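Local coordinates for protein interferon alpha/beta receptor 1 (Mus musculus, PDB 3WCY) that pairs with IFNAR2 to form the heterodimeric cell-surface receptor for type I interferons, whose binding activates JAK-STAT signalling, at residues V118-P123 / F137-I141; S156-V160 / K242-G246; P168-L174 / Q193-V199; N201-P206 / T290-S294. All blocks are in the same frame, centred on the assembly; numbering follows the deposited sequence.

In the fold
Contacts 1 and 3 lie within the second fibronectin type III domain of the extracellular region: contact 1 packs its two sheets together, and contact 3 pairs the last two strands of one sheet. Their centres lie about 19 Å apart, and I141 CG2 meets L174 CD1 at 3.6 Å in the core. Contact 2 joins the second and third domains; about 7 Å from contact 1 between centres, it meets it through I120 N and Y159 O, 2.8 Å apart, and reaches interferon beta through S243, S244 and S245. Contact 4, about 23 Å from contact 2 between centres, lays the linker on the third domain, with F292 touching the second: F292 CE2 lies 3.9 Å from T198 OG1 of contact 3.

Contact 1: residues V118-P123 / F137-I141; sequences VHISPP and FSYTI
This is the hydrophobic interior of a fibronectin type III β-sandwich, where strand 118-121 of one sheet faces strand 138-141 of the other. Both are extended; their axes approach to 9.9 Å with N-to-C directions 142° apart. V118 lies nearest I141, I120 nearest Y139 and P122 nearest F137, at CA-CA distances of 8.6, 8.4 and 7.9 Å. V118, I120, F137, Y139 and I141 point their CB atoms across the gap. Among aliphatics, I120 CD1 meets I141 CD1 at 3.8 Å, and V118 CG2 meets I141 CG2 at 4.3 Å. With Y139 in the m rotamer, I120 CG2 sits over its ring face, 3.8 Å from the centroid, a CH-pi contact. Beyond the strand, P123 CD lies 3.9 Å from F137 CE2 and P122 CB 4.3 Å from F137 CD2. P122 CB also approaches Y139 OH at 3.3 Å, a van der Waals contact. Branched aliphatics, prolines and flat rings fill the space, so the two sheets are held by van der Waals and CH-pi contacts that bury apolar surface.

Contact 2: residues S156-V160 / K242-G246; sequences STYYV and KSSSG
Two fibronectin type III domains meet here: residues 156-160, the turn between strands 152-156 and 160-163 of the second, receive residues 242-246 of the third, at the end of a short, weakly bonded helix. T157 (phi/psi -104/-20) and Y159 (-75/-5) bend the chain and turn Y159 N to K242 O; the CA atoms of Y158 and S243 are 4.5 Å apart. Y159 has the most surface covered. Its CB points at the partner (chi1 -72°, m), and its ring slides under the extended run of S244 and S245. S245 CA stands over the ring face, 3.7 Å from the centroid, in a CH-pi contact, while S243 O lies at the ring edge, 3.1 Å from Y159 CE2. A broad aromatic suits covering a flat backbone. The ring also meets Y139 edge to face, tying the junction to the core of the second domain. K242 is next: its long chain passes beside Y158, and its ammonium is paired with E296 (salt bridge) and F279 (cation-pi) of the third domain, though NZ also comes within 3.8 Å of V160 O. Y158 (chi1 -53°, m) lays the edge of its ring against K242, CD2 to CB 3.6 Å. Interferon beta packs on S243, S244 and S245 beside this junction. K242 O takes the hydrogen bond between the segments, from Y159 N at 3.1 Å, and a CA-H...O contact from Y158 CA at 3.3 Å.

Contact 3: residues P168-L174 / Q193-V199; sequences PETTYCL and QCISTTV
Four main-chain hydrogen bonds make the ladder: Y172 N to I195 O (2.9 Å), I195 N to Y172 O (3.0 Å), L174 N to Q193 O (2.7 Å) and Q193 N to L174 O (3.2 Å). They join strands 171-174 and 193-196, antiparallel at 155° with axes 4.5 Å apart. Y172-I195 and L174-Q193 are hydrogen-bonded pairs; T171-S196 and C173-C194 are non-hydrogen-bonded pairs. Beyond the strand, T197 N reaches T170 O at 3.0 Å, and the positive phi and psi of E169 (44°, 42°) turn the chain. In the C173-C194 disulfide (SG to SG 2.0 Å, chi3 102°, both chi1 m) the non-hydrogen-bonded pairing brings the CA atoms to 4.0 Å and both side chains to one face, so the sulfurs can meet. T171 CB packs on S196 OG at 3.4 Å on that face. Y172, L174 and I195 turn to the other face, where L174 CD2 lies 4.4 Å from I195 CG2, while T197 CG2 approaches Y172 CE2 at 4.2 Å. Strand 193-196 closes one edge of the four-stranded sheet of this fibronectin type III domain; strand 171-179 next meets strand 138-145, and the apolar face packs on I116 and V118 of strand 116-121 and L109 of strand 106-111.

Contact 4: residues N201-P206 / T290-S294; sequences NKMPVP and TSFWS
V205 pushes its CB toward the loop 290-294: in the m rotamer CG1 comes within 3.4 Å of F292 O, 4.1 Å of F292 CB, 3.7 Å of S291 OG and 3.8 Å of W293 O, while its CB lies 4.0 Å from S294 CA. A compact branched side chain suits a place against the backbone carbonyls of F292 and W293. Neither segment is regular helix or strand. Residues 204-206 run extended, with phi/psi near -85/156, -75/144 and -57/146, as expected with prolines at 204 and 206. The nearest CA pairs are M203-S291 at 6.0 Å and V205-S294 at 5.1 Å. M203 (chi1 39°, p; chi2 and chi3 t) stretches past S291, its CG 3.9 Å from S291 CB, until CE reaches T290 N at 3.5 Å. N201 points its CB at the loop, and its side chain lies against S291 and F292. At the other end S294 OG donates to P206 O at 3.2 Å, beside P206 CD, 3.6 Å from S294 CB; S291 OG donates within its own loop to F292 O at 3.3 Å. The contact fastens the linker between strands 193-196 and 210-213 onto the third fibronectin type III domain, and F292 reaches back to E112 and D113 of the second. With V205, M203 and proline edges laid against backbone, and the S294 hydrogen bond at one end, the join rests largely on van der Waals fit.

Contact 1: residues V118-P123 / F137-I141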
loop_
_atom_site.group_PDB
_atom_site.type_symbol
_atom_site.label_atom_id
_atom_site.label_comp_id
_atom_site.label_asym_id
_atom_site.label_seq_id
_atom_site.Cartn_x
_atom_site.Cartn_y
_atom_site.Cartn_z
ATOM N N VAL A 118 5.929 -18.070 -1.421
ATOM C CA VAL A 118 6.841 -17.501 -2.417
ATOM C C VAL A 118 7.542 -16.283 -1.803
ATOM O O VAL A 118 6.927 -15.222 -1.644
ATOM C CB VAL A 118 6.142 -17.180 -3.764
ATOM C CG1 VAL A 118 7.109 -16.530 -4.743
ATOM C CG2 VAL A 118 5.534 -18.432 -4.380
ATOM N N HIS A 119 8.815 -16.467 -1.413
ATOM C CA HIS A 119 9.640 -15.432 -0.804
ATOM C C HIS A 119 10.328 -14.646 -1.913
ATOM O O HIS A 119 11.276 -15.133 -2.540
ATOM C CB HIS A 119 10.640 -16.038 0.192
ATOM C CG HIS A 119 9.995 -16.891 1.242
ATOM N ND1 HIS A 119 9.544 -16.352 2.432
ATOM C CD2 HIS A 119 9.731 -18.219 1.239
ATOM C CE1 HIS A 119 9.013 -17.361 3.106
ATOM N NE2 HIS A 119 9.112 -18.505 2.434
ATOM N N ILE A 120 9.789 -13.454 -2.204
ATOM C CA ILE A 120 10.300 -12.580 -3.252
ATOM C C ILE A 120 11.286 -11.568 -2.677
ATOM O O ILE A 120 10.984 -10.868 -1.706
ATOM C CB ILE A 120 9.159 -11.870 -4.045
ATOM C CG1 ILE A 120 8.008 -12.822 -4.400
ATOM C CG2 ILE A 120 9.693 -11.173 -5.294
ATOM C CD1 ILE A 120 6.657 -12.205 -4.294
ATOM N N SER A 121 12.462 -11.490 -3.295
ATOM C CA SER A 121 13.485 -10.505 -2.979
ATOM C C SER A 121 13.478 -9.517 -4.168
ATOM O O SER A 121 13.474 -9.970 -5.320
ATOM C CB SER A 121 14.845 -11.170 -2.822
ATOM O OG SER A 121 15.632 -10.470 -1.874
ATOM N N PRO A 122 13.389 -8.183 -3.925
ATOM C CA PRO A 122 13.331 -7.229 -5.048
ATOM C C PRO A 122 14.628 -7.152 -5.865
ATOM O O PRO A 122 15.679 -7.520 -5.331
ATOM C CB PRO A 122 13.029 -5.899 -4.352
ATOM C CG PRO A 122 13.588 -6.053 -2.992
ATOM C CD PRO A 122 13.364 -7.482 -2.625
ATOM N N PRO A 123 14.595 -6.679 -7.144
ATOM C CA PRO A 123 15.845 -6.567 -7.926
ATOM C C PRO A 123 16.906 -5.690 -7.226
ATOM O O PRO A 123 16.644 -4.517 -6.935
ATOM C CB PRO A 123 15.373 -5.952 -9.253
ATOM C CG PRO A 123 13.927 -6.240 -9.331
ATOM C CD PRO A 123 13.435 -6.206 -7.928
ATOM N N PHE A 137 7.490 -1.160 -6.734
ATOM C CA PHE A 137 7.426 -2.508 -7.310
ATOM C C PHE A 137 6.225 -3.341 -6.879
ATOM O O PHE A 137 5.830 -3.340 -5.715
ATOM C CB PHE A 137 8.700 -3.319 -7.016
ATOM C CG PHE A 137 10.021 -2.803 -7.536
ATOM C CD1 PHE A 137 10.139 -2.328 -8.837
ATOM C CD2 PHE A 137 11.170 -2.896 -6.765
ATOM C CE1 PHE A 137 11.368 -1.875 -9.323
ATOM C CE2 PHE A 137 12.401 -2.464 -7.261
ATOM C CZ PHE A 137 12.492 -1.961 -8.538
ATOM N N SER A 138 5.676 -4.077 -7.840
ATOM C CA SER A 138 4.580 -5.026 -7.672
ATOM C C SER A 138 5.092 -6.322 -8.286
ATOM O O SER A 138 6.083 -6.292 -9.017
ATOM C CB SER A 138 3.328 -4.550 -8.406
ATOM O OG SER A 138 2.270 -5.490 -8.294
ATOM N N TYR A 139 4.458 -7.455 -7.959
ATOM C CA TYR A 139 4.869 -8.766 -8.474
ATOM C C TYR A 139 3.680 -9.568 -8.976
ATOM O O TYR A 139 2.562 -9.399 -8.481
ATOM C CB TYR A 139 5.693 -9.557 -7.426
ATOM C CG TYR A 139 6.847 -8.759 -6.857
ATOM C CD1 TYR A 139 8.063 -8.675 -7.530
ATOM C CD2 TYR A 139 6.700 -8.024 -5.679
ATOM C CE1 TYR A 139 9.114 -7.905 -7.033
ATOM C CE2 TYR A 139 7.743 -7.245 -5.176
ATOM C CZ TYR A 139 8.948 -7.189 -5.858
ATOM O OH TYR A 139 9.977 -6.418 -5.380
ATOM N N THR A 140 3.914 -10.392 -10.002
ATOM C CA THR A 140 2.897 -11.259 -10.603
ATOM C C THR A 140 3.450 -12.688 -10.562
ATOM O O THR A 140 4.533 -12.944 -11.099
ATOM C CB THR A 140 2.541 -10.815 -12.043
ATOM O OG1 THR A 140 3.653 -11.058 -12.905
ATOM C CG2 THR A 140 2.116 -9.357 -12.140
ATOM N N ILE A 141 2.728 -13.600 -9.903
ATOM C CA ILE A 141 3.142 -14.995 -9.751
ATOM C C ILE A 141 2.330 -15.899 -10.669
ATOM O O ILE A 141 1.111 -15.746 -10.767
ATOM C CB ILE A 141 3.056 -15.511 -8.276
ATOM C CG1 ILE A 141 3.079 -14.401 -7.177
ATOM C CG2 ILE A 141 4.017 -16.669 -8.012
ATOM C CD1 ILE A 141 4.396 -13.674 -6.922
#

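Contact 2: residues S156-V160 / K242-G246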
loop_
_atom_site.group_PDB
_atom_site.type_symbol
_atom_site.label_atom_id
_atom_site.label_comp_id
_atom_site.label_asym_id
_atom_site.label_seq_id
_atom_site.Cartn_x
_atom_site.Cartn_y
_atom_site.Cartn_z
ATOM N N SER A 156 0.799 -9.772 -6.437
ATOM C CA SER A 156 1.211 -9.443 -5.069
ATOM C C SER A 156 2.155 -8.260 -4.927
ATOM O O SER A 156 3.072 -8.076 -5.731
ATOM C CB SER A 156 1.808 -10.656 -4.360
ATOM O OG SER A 156 1.990 -10.386 -2.978
ATOM N N THR A 157 1.946 -7.499 -3.843
ATOM C CA THR A 157 2.762 -6.357 -3.429
ATOM C C THR A 157 3.623 -6.832 -2.258
ATOM O O THR A 157 4.659 -6.237 -1.948
ATOM C CB THR A 157 1.862 -5.190 -3.009
ATOM O OG1 THR A 157 0.764 -5.690 -2.238
ATOM C CG2 THR A 157 1.352 -4.391 -4.201
ATOM N N TYR A 158 3.176 -7.939 -1.634
ATOM C CA TYR A 158 3.764 -8.599 -0.473
ATOM C C TYR A 158 5.011 -9.384 -0.868
ATOM O O TYR A 158 4.997 -10.095 -1.875
ATOM C CB TYR A 158 2.717 -9.502 0.222
ATOM C CG TYR A 158 1.417 -8.792 0.577
ATOM C CD1 TYR A 158 0.402 -8.636 -0.366
ATOM C CD2 TYR A 158 1.193 -8.304 1.862
ATOM C CE1 TYR A 158 -0.788 -7.980 -0.049
ATOM C CE2 TYR A 158 -0.004 -7.670 2.197
ATOM C CZ TYR A 158 -0.993 -7.512 1.239
ATOM O OH TYR A 158 -2.175 -6.881 1.553
ATOM N N TYR A 159 6.094 -9.241 -0.077
ATOM C CA TYR A 159 7.387 -9.894 -0.309
ATOM C C TYR A 159 7.401 -11.387 0.031
ATOM O O TYR A 159 8.392 -12.079 -0.214
ATOM C CB TYR A 159 8.541 -9.099 0.320
ATOM C CG TYR A 159 8.829 -7.818 -0.433
ATOM C CD1 TYR A 159 9.791 -7.777 -1.437
ATOM C CD2 TYR A 159 8.103 -6.658 -0.180
ATOM C CE1 TYR A 159 10.043 -6.605 -2.149
ATOM C CE2 TYR A 159 8.348 -5.480 -0.885
ATOM C CZ TYR A 159 9.322 -5.456 -1.866
ATOM O OH TYR A 159 9.556 -4.290 -2.555
ATOM N N VAL A 160 6.278 -11.872 0.580
ATOM C CA VAL A 160 5.980 -13.270 0.877
ATOM C C VAL A 160 4.504 -13.433 0.510
ATOM O O VAL A 160 3.641 -12.819 1.146
ATOM C CB VAL A 160 6.272 -13.712 2.335
ATOM C CG1 VAL A 160 5.824 -15.152 2.570
ATOM C CG2 VAL A 160 7.749 -13.555 2.685
ATOM N N LYS A 242 4.668 -6.939 5.885
ATOM C CA LYS A 242 4.415 -7.864 4.788
ATOM C C LYS A 242 4.559 -7.174 3.440
ATOM O O LYS A 242 4.932 -7.816 2.462
ATOM C CB LYS A 242 3.036 -8.522 4.937
ATOM C CG LYS A 242 3.061 -10.016 4.613
ATOM C CD LYS A 242 1.995 -10.784 5.371
ATOM C CE LYS A 242 0.707 -10.938 4.594
ATOM N NZ LYS A 242 0.800 -12.020 3.579
ATOM N N SER A 243 4.331 -5.853 3.416
ATOM C CA SER A 243 4.385 -5.005 2.231
ATOM C C SER A 243 5.771 -4.447 1.894
ATOM O O SER A 243 6.038 -4.216 0.716
ATOM C CB SER A 243 3.369 -3.874 2.346
ATOM O OG SER A 243 2.111 -4.315 2.836
ATOM N N SER A 244 6.635 -4.193 2.902
ATOM C CA SER A 244 7.981 -3.650 2.662
ATOM C C SER A 244 9.097 -4.686 2.634
ATOM O O SER A 244 8.957 -5.753 3.237
ATOM C CB SER A 244 8.370 -2.626 3.725
ATOM O OG SER A 244 8.490 -3.227 5.003
ATOM N N SER A 245 10.153 -4.384 1.883
ATOM C CA SER A 245 11.226 -5.330 1.595
ATOM C C SER A 245 11.701 -6.172 2.769
ATOM O O SER A 245 11.784 -5.689 3.898
ATOM C CB SER A 245 12.476 -4.587 1.116
ATOM O OG SER A 245 13.380 -5.470 0.475
ATOM N N GLY A 246 12.007 -7.436 2.496
ATOM C CA GLY A 246 12.503 -8.335 3.520
ATOM C C GLY A 246 13.996 -8.267 3.762
ATOM O O GLY A 246 14.657 -7.311 3.354
#

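Contact 3: residues P168-L174 / Q193-V199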
loop_
_atom_site.group_PDB
_atom_site.type_symbol
_atom_site.label_atom_id
_atom_site.label_comp_id
_atom_site.label_asym_id
_atom_site.label_seq_id
_atom_site.Cartn_x
_atom_site.Cartn_y
_atom_site.Cartn_z
ATOM N N PRO A 168 -2.225 -31.551 -1.732
ATOM C CA PRO A 168 -1.021 -32.155 -1.132
ATOM C C PRO A 168 -0.324 -33.156 -2.055
ATOM O O PRO A 168 -0.930 -33.639 -3.017
ATOM C CB PRO A 168 -1.562 -32.845 0.125
ATOM C CG PRO A 168 -2.858 -32.174 0.411
ATOM C CD PRO A 168 -3.426 -31.880 -0.940
ATOM N N GLU A 169 0.966 -33.441 -1.775
ATOM C CA GLU A 169 1.834 -34.365 -2.530
ATOM C C GLU A 169 1.674 -34.165 -4.048
ATOM O O GLU A 169 1.638 -35.151 -4.787
ATOM C CB GLU A 169 1.403 -35.838 -2.384
ATOM C CG GLU A 169 1.709 -36.414 -1.008
ATOM C CD GLU A 169 1.130 -37.784 -0.705
ATOM O OE1 GLU A 169 -0.087 -37.981 -0.923
ATOM O OE2 GLU A 169 1.883 -38.644 -0.192
ATOM N N THR A 170 1.596 -32.902 -4.458
ATOM C CA THR A 170 1.600 -32.508 -5.856
ATOM C C THR A 170 2.743 -31.518 -6.061
ATOM O O THR A 170 3.040 -30.710 -5.183
ATOM C CB THR A 170 0.272 -31.846 -6.263
ATOM O OG1 THR A 170 -0.816 -32.507 -5.605
ATOM C CG2 THR A 170 0.075 -31.930 -7.769
ATOM N N THR A 171 3.385 -31.594 -7.221
ATOM C CA THR A 171 4.566 -30.789 -7.512
ATOM C C THR A 171 4.203 -29.670 -8.492
ATOM O O THR A 171 3.851 -29.943 -9.639
ATOM C CB THR A 171 5.785 -31.653 -7.901
ATOM O OG1 THR A 171 6.782 -30.811 -8.485
ATOM C CG2 THR A 171 5.437 -32.796 -8.862
ATOM N N TYR A 172 4.248 -28.412 -8.015
ATOM C CA TYR A 172 3.925 -27.219 -8.804
ATOM C C TYR A 172 5.179 -26.421 -9.157
ATOM O O TYR A 172 6.126 -26.391 -8.370
ATOM C CB TYR A 172 2.965 -26.291 -8.043
ATOM C CG TYR A 172 1.661 -26.908 -7.587
ATOM C CD1 TYR A 172 0.502 -26.776 -8.347
ATOM C CD2 TYR A 172 1.555 -27.521 -6.339
ATOM C CE1 TYR A 172 -0.719 -27.289 -7.905
ATOM C CE2 TYR A 172 0.343 -28.037 -5.884
ATOM C CZ TYR A 172 -0.792 -27.921 -6.672
ATOM O OH TYR A 172 -1.990 -28.423 -6.220
ATOM N N CYS A 173 5.162 -25.733 -10.315
ATOM C CA CYS A 173 6.276 -24.894 -10.759
ATOM C C CYS A 173 5.872 -23.422 -10.782
ATOM O O CYS A 173 4.715 -23.107 -11.075
ATOM C CB CYS A 173 6.842 -25.370 -12.091
ATOM S SG CYS A 173 7.458 -27.079 -12.057
ATOM N N LEU A 174 6.811 -22.530 -10.382
ATOM C CA LEU A 174 6.592 -21.090 -10.204
ATOM C C LEU A 174 7.428 -20.167 -11.093
ATOM O O LEU A 174 8.540 -20.515 -11.495
ATOM C CB LEU A 174 6.837 -20.711 -8.727
ATOM C CG LEU A 174 5.758 -20.999 -7.662
ATOM C CD1 LEU A 174 4.508 -20.231 -7.897
ATOM C CD2 LEU A 174 5.539 -22.488 -7.396
ATOM N N GLN A 193 11.047 -22.393 -11.075
ATOM C CA GLN A 193 11.368 -23.091 -9.838
ATOM C C GLN A 193 10.203 -23.958 -9.429
ATOM O O GLN A 193 9.074 -23.468 -9.334
ATOM C CB GLN A 193 11.709 -22.104 -8.729
ATOM C CG GLN A 193 13.187 -21.843 -8.613
ATOM C CD GLN A 193 13.439 -20.875 -7.500
ATOM O OE1 GLN A 193 13.418 -21.241 -6.321
ATOM N NE2 GLN A 193 13.662 -19.610 -7.855
ATOM N N CYS A 194 10.479 -25.253 -9.205
ATOM C CA CYS A 194 9.475 -26.237 -8.826
ATOM C C CYS A 194 9.654 -26.690 -7.383
ATOM O O CYS A 194 10.771 -26.707 -6.863
ATOM C CB CYS A 194 9.480 -27.419 -9.792
ATOM S SG CYS A 194 9.425 -26.955 -11.547
ATOM N N ILE A 195 8.538 -27.051 -6.741
ATOM C CA ILE A 195 8.464 -27.529 -5.358
ATOM C C ILE A 195 7.265 -28.485 -5.203
ATOM O O ILE A 195 6.268 -28.350 -5.918
ATOM C CB ILE A 195 8.428 -26.342 -4.344
ATOM C CG1 ILE A 195 8.518 -26.824 -2.869
ATOM C CG2 ILE A 195 7.219 -25.420 -4.586
ATOM C CD1 ILE A 195 8.932 -25.803 -1.858
ATOM N N SER A 196 7.367 -29.449 -4.272
ATOM C CA SER A 196 6.282 -30.377 -3.999
ATOM C C SER A 196 5.668 -30.111 -2.624
ATOM O O SER A 196 6.389 -29.779 -1.677
ATOM C CB SER A 196 6.761 -31.819 -4.117
ATOM O OG SER A 196 5.724 -32.644 -4.625
ATOM N N THR A 197 4.328 -30.235 -2.529
ATOM C CA THR A 197 3.561 -30.059 -1.288
ATOM C C THR A 197 3.677 -31.312 -0.399
ATOM O O THR A 197 3.892 -32.409 -0.918
ATOM C CB THR A 197 2.094 -29.698 -1.595
ATOM O OG1 THR A 197 1.586 -30.562 -2.611
ATOM C CG2 THR A 197 1.923 -28.250 -2.029
ATOM N N THR A 198 3.567 -31.147 0.936
ATOM C CA THR A 198 3.642 -32.252 1.912
ATOM C C THR A 198 2.256 -32.907 2.090
ATOM O O THR A 198 1.264 -32.337 1.629
ATOM C CB THR A 198 4.178 -31.747 3.268
ATOM O OG1 THR A 198 3.367 -30.670 3.738
ATOM C CG2 THR A 198 5.637 -31.332 3.219
ATOM N N VAL A 199 2.177 -34.082 2.767
ATOM C CA VAL A 199 0.890 -34.762 3.013
ATOM C C VAL A 199 0.127 -34.045 4.122
ATOM O O VAL A 199 0.712 -33.743 5.165
ATOM C CB VAL A 199 0.969 -36.289 3.296
ATOM C CG1 VAL A 199 -0.305 -36.990 2.828
ATOM C CG2 VAL A 199 2.195 -36.931 2.657
#

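Contact 4: residues N201-P206 / T290-S294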
loop_
_atom_site.group_PDB
_atom_site.type_symbol
_atom_site.label_atom_id
_atom_site.label_comp_id
_atom_site.label_asym_id
_atom_site.label_seq_id
_atom_site.Cartn_x
_atom_site.Cartn_y
_atom_site.Cartn_z
ATOM N N ASN A 201 -1.779 -32.388 7.123
ATOM C CA ASN A 201 -1.548 -32.505 8.568
ATOM C C ASN A 201 -2.706 -33.209 9.272
ATOM O O ASN A 201 -3.849 -33.125 8.813
ATOM C CB ASN A 201 -1.325 -31.113 9.204
ATOM C CG ASN A 201 0.094 -30.571 9.183
ATOM O OD1 ASN A 201 1.047 -31.196 8.693
ATOM N ND2 ASN A 201 0.264 -29.375 9.727
ATOM N N LYS A 202 -2.409 -33.880 10.407
ATOM C CA LYS A 202 -3.420 -34.559 11.228
ATOM C C LYS A 202 -4.362 -33.538 11.902
ATOM O O LYS A 202 -5.442 -33.909 12.370
ATOM C CB LYS A 202 -2.782 -35.539 12.241
ATOM C CG LYS A 202 -1.902 -34.905 13.319
ATOM C CD LYS A 202 -1.599 -35.897 14.440
ATOM C CE LYS A 202 -0.845 -35.260 15.583
ATOM N NZ LYS A 202 -0.608 -36.222 16.691
ATOM N N MET A 203 -3.952 -32.248 11.910
ATOM C CA MET A 203 -4.692 -31.108 12.449
ATOM C C MET A 203 -4.764 -29.970 11.408
ATOM O O MET A 203 -3.714 -29.504 10.960
ATOM C CB MET A 203 -4.106 -30.626 13.798
ATOM C CG MET A 203 -2.580 -30.643 13.878
ATOM S SD MET A 203 -1.985 -30.659 15.589
ATOM C CE MET A 203 -0.338 -31.212 15.347
ATOM N N PRO A 204 -5.974 -29.533 10.974
ATOM C CA PRO A 204 -6.045 -28.462 9.965
ATOM C C PRO A 204 -5.976 -27.038 10.532
ATOM O O PRO A 204 -6.316 -26.805 11.696
ATOM C CB PRO A 204 -7.376 -28.733 9.262
ATOM C CG PRO A 204 -8.224 -29.399 10.296
ATOM C CD PRO A 204 -7.326 -29.984 11.367
ATOM N N VAL A 205 -5.547 -26.083 9.686
ATOM C CA VAL A 205 -5.408 -24.661 10.017
ATOM C C VAL A 205 -6.789 -23.953 10.091
ATOM O O VAL A 205 -7.669 -24.300 9.293
ATOM C CB VAL A 205 -4.399 -23.924 9.080
ATOM C CG1 VAL A 205 -2.983 -24.465 9.253
ATOM C CG2 VAL A 205 -4.825 -23.976 7.612
ATOM N N PRO A 206 -6.997 -22.967 11.019
ATOM C CA PRO A 206 -8.311 -22.292 11.122
ATOM C C PRO A 206 -8.835 -21.625 9.848
ATOM O O PRO A 206 -8.052 -21.116 9.044
ATOM C CB PRO A 206 -8.102 -21.281 12.249
ATOM C CG PRO A 206 -7.009 -21.863 13.064
ATOM C CD PRO A 206 -6.081 -22.478 12.068
ATOM N N THR A 290 3.065 -30.647 14.773
ATOM C CA THR A 290 2.851 -29.206 14.867
ATOM C C THR A 290 2.192 -28.664 13.586
ATOM O O THR A 290 2.767 -28.766 12.494
ATOM C CB THR A 290 4.155 -28.488 15.287
ATOM O OG1 THR A 290 4.664 -29.108 16.471
ATOM C CG2 THR A 290 3.956 -26.992 15.534
ATOM N N SER A 291 0.977 -28.092 13.738
ATOM C CA SER A 291 0.174 -27.524 12.647
ATOM C C SER A 291 0.871 -26.342 11.959
ATOM O O SER A 291 1.681 -25.654 12.587
ATOM C CB SER A 291 -1.199 -27.099 13.167
ATOM O OG SER A 291 -2.002 -26.501 12.160
ATOM N N PHE A 292 0.548 -26.099 10.670
ATOM C CA PHE A 292 1.095 -24.962 9.928
ATOM C C PHE A 292 0.379 -23.673 10.384
ATOM O O PHE A 292 -0.440 -23.726 11.305
ATOM C CB PHE A 292 0.970 -25.176 8.400
ATOM C CG PHE A 292 1.978 -26.134 7.806
ATOM C CD1 PHE A 292 3.341 -25.848 7.837
ATOM C CD2 PHE A 292 1.567 -27.315 7.200
ATOM C CE1 PHE A 292 4.273 -26.738 7.291
ATOM C CE2 PHE A 292 2.500 -28.208 6.663
ATOM C CZ PHE A 292 3.847 -27.912 6.709
ATOM N N TRP A 293 0.699 -22.519 9.775
ATOM C CA TRP A 293 0.037 -21.269 10.136
ATOM C C TRP A 293 -1.193 -21.014 9.275
ATOM O O TRP A 293 -1.202 -21.329 8.083
ATOM C CB TRP A 293 0.997 -20.080 10.070
ATOM C CG TRP A 293 1.988 -20.032 11.189
ATOM C CD1 TRP A 293 3.336 -20.209 11.094
ATOM C CD2 TRP A 293 1.714 -19.758 12.566
ATOM N NE1 TRP A 293 3.921 -20.064 12.329
ATOM C CE2 TRP A 293 2.948 -19.789 13.253
ATOM C CE3 TRP A 293 0.539 -19.495 13.295
ATOM C CZ2 TRP A 293 3.044 -19.574 14.635
ATOM C CZ3 TRP A 293 0.635 -19.269 14.661
ATOM C CH2 TRP A 293 1.874 -19.312 15.317
ATOM N N SER A 294 -2.221 -20.421 9.892
ATOM C CA SER A 294 -3.494 -20.046 9.275
ATOM C C SER A 294 -3.317 -18.856 8.310
ATOM O O SER A 294 -2.241 -18.246 8.265
ATOM C CB SER A 294 -4.495 -19.678 10.370
ATOM O OG SER A 294 -5.676 -19.070 9.871
#